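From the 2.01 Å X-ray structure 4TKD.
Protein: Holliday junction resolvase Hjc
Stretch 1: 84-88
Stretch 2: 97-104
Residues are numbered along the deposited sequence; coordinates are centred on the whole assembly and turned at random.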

# COMPACT_ATOMS: atom_id res chain seq x y z
N SER C 84 -3.05 1.08 -7.83
CA SER C 84 -3.47 2.16 -6.94
C SER C 84 -4.79 2.70 -7.49
O SER C 84 -4.86 3.06 -8.66
CB SER C 84 -2.40 3.25 -6.89
OG SER C 84 -1.18 2.72 -6.38
N LEU C 85 -5.85 2.67 -6.65
CA LEU C 85 -7.21 3.07 -7.00
C LEU C 85 -7.53 4.50 -6.57
O LEU C 85 -7.28 4.88 -5.43
CB LEU C 85 -8.25 2.07 -6.47
CG LEU C 85 -9.74 2.29 -6.84
CD1 LEU C 85 -9.97 2.19 -8.35
CD2 LEU C 85 -10.64 1.32 -6.12
N PHE C 86 -8.09 5.27 -7.50
CA PHE C 86 -8.46 6.66 -7.27
C PHE C 86 -9.82 6.96 -7.87
O PHE C 86 -10.23 6.38 -8.87
CB PHE C 86 -7.44 7.61 -7.92
CG PHE C 86 -6.02 7.43 -7.46
CD1 PHE C 86 -5.17 6.53 -8.11
CD2 PHE C 86 -5.52 8.19 -6.40
CE1 PHE C 86 -3.86 6.38 -7.69
CE2 PHE C 86 -4.20 8.03 -5.98
CZ PHE C 86 -3.39 7.13 -6.63
N LEU C 87 -10.49 7.94 -7.27
CA LEU C 87 -11.74 8.47 -7.78
C LEU C 87 -11.37 9.74 -8.54
O LEU C 87 -10.73 10.64 -7.98
CB LEU C 87 -12.69 8.75 -6.62
CG LEU C 87 -14.22 8.69 -6.80
CD1 LEU C 87 -14.69 7.36 -7.40
CD2 LEU C 87 -14.89 8.81 -5.45
N GLY C 88 -11.69 9.75 -9.84
CA GLY C 88 -11.45 10.89 -10.71
C GLY C 88 -12.67 11.76 -10.66
O GLY C 88 -13.76 11.32 -11.03
N PHE C 97 -7.95 13.86 -8.07
CA PHE C 97 -8.00 12.43 -7.87
C PHE C 97 -8.00 12.13 -6.37
O PHE C 97 -7.08 12.53 -5.65
CB PHE C 97 -6.81 11.75 -8.56
CG PHE C 97 -6.70 12.07 -10.03
CD1 PHE C 97 -7.38 11.31 -10.98
CD2 PHE C 97 -5.93 13.13 -10.46
CE1 PHE C 97 -7.32 11.64 -12.33
CE2 PHE C 97 -5.86 13.45 -11.82
CZ PHE C 97 -6.57 12.71 -12.74
N ILE C 98 -9.03 11.42 -5.91
CA ILE C 98 -9.17 11.03 -4.51
C ILE C 98 -8.73 9.58 -4.31
O ILE C 98 -9.36 8.69 -4.89
CB ILE C 98 -10.60 11.32 -3.97
CG1 ILE C 98 -10.90 12.83 -4.02
CG2 ILE C 98 -10.79 10.77 -2.55
CD1 ILE C 98 -12.39 13.21 -4.08
N PRO C 99 -7.68 9.32 -3.49
CA PRO C 99 -7.30 7.91 -3.22
C PRO C 99 -8.49 7.19 -2.61
O PRO C 99 -9.16 7.74 -1.73
CB PRO C 99 -6.14 8.03 -2.21
CG PRO C 99 -5.64 9.44 -2.36
CD PRO C 99 -6.87 10.25 -2.68
N PHE C 100 -8.83 6.00 -3.15
CA PHE C 100 -9.99 5.25 -2.71
C PHE C 100 -10.09 5.01 -1.21
O PHE C 100 -11.21 4.94 -0.69
CB PHE C 100 -10.16 3.96 -3.48
CG PHE C 100 -11.61 3.70 -3.81
CD1 PHE C 100 -12.24 4.40 -4.83
CD2 PHE C 100 -12.34 2.77 -3.09
CE1 PHE C 100 -13.59 4.17 -5.13
CE2 PHE C 100 -13.69 2.53 -3.39
CZ PHE C 100 -14.31 3.24 -4.40
N GLU C 101 -8.93 4.90 -0.53
CA GLU C 101 -8.81 4.69 0.92
C GLU C 101 -9.29 5.87 1.77
O GLU C 101 -9.55 5.69 2.95
CB GLU C 101 -7.39 4.27 1.35
CG GLU C 101 -6.27 4.93 0.58
CD GLU C 101 -5.82 4.08 -0.58
OE1 GLU C 101 -6.44 4.22 -1.66
OE2 GLU C 101 -4.97 3.18 -0.39
N LYS C 102 -9.46 7.06 1.15
CA LYS C 102 -9.96 8.26 1.82
C LYS C 102 -11.48 8.22 1.92
O LYS C 102 -12.05 8.94 2.75
CB LYS C 102 -9.53 9.54 1.07
CG LYS C 102 -8.02 9.68 0.87
CD LYS C 102 -7.34 10.58 1.89
CE LYS C 102 -7.32 12.03 1.47
NZ LYS C 102 -6.25 12.79 2.19
N LEU C 103 -12.16 7.39 1.09
CA LEU C 103 -13.62 7.31 1.13
C LEU C 103 -14.07 6.59 2.40
O LEU C 103 -13.38 5.68 2.87
CB LEU C 103 -14.25 6.60 -0.10
CG LEU C 103 -13.86 6.99 -1.53
CD1 LEU C 103 -14.91 6.49 -2.50
CD2 LEU C 103 -13.72 8.49 -1.71
N ARG C 104 -15.23 6.98 2.94
CA ARG C 104 -15.77 6.34 4.13
C ARG C 104 -16.90 5.39 3.76
O ARG C 104 -17.68 5.68 2.86
CB ARG C 104 -16.18 7.36 5.23
CG ARG C 104 -17.37 8.25 4.90
CD ARG C 104 -17.97 8.91 6.13
NE ARG C 104 -19.43 8.78 6.14
CZ ARG C 104 -20.27 9.69 5.66
NH1 ARG C 104 -19.81 10.82 5.15
NH2 ARG C 104 -21.58 9.46 5.70
O HOH W 1 -4.89 4.96 -3.93

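Strands 84-88 and 97-99 pair antiparallel. Leu87 and Ile98 form the hydrogen-bonded pair: Leu87 N donates to Ile98 O at 2.7 Å, and Ile98 N donates to Leu87 O at 2.8 Å. Proline has no amide hydrogen, but Pro99 sits opposite Phe86 at a non-hydrogen-bonded position, where none is needed for the pairing. The next hydrogen bond between the stretches is from Phe100 N to Leu85 O, 3.0 Å and nearly linear. Here the chain turns into a short 3-10 segment, with Lys102 N bonded to Pro99 O at 3.0 Å.

Leu87 and Ile98 share one face of the sheet. Leu87 is t at chi1 and p at chi2. Its CD1 lies 4.1 Å from Phe100 CE1, at the ring edge, and its CD2 lies 3.8 Å from Leu103 CD1. Leu85, also t,p, places CD2 over the face of the Phe100 ring, 3.5 Å from Phe100 CG, in a CH-pi contact. The Phe100 chi1 of -140° lies between wells; in this pose the ring meets Leu85 over one face and Leu87 at its edge.

Phe86, Phe97 and Pro99 share the other face. Both phenylalanines are m. Phe86 CE2 approaches Pro99 CG at 4.1 Å. Gly88 has no side chain, and its CA lies 4.1 Å from Phe97 CD1.

One water donates to Leu85 O and Glu101 OE1, each at 2.8 Å.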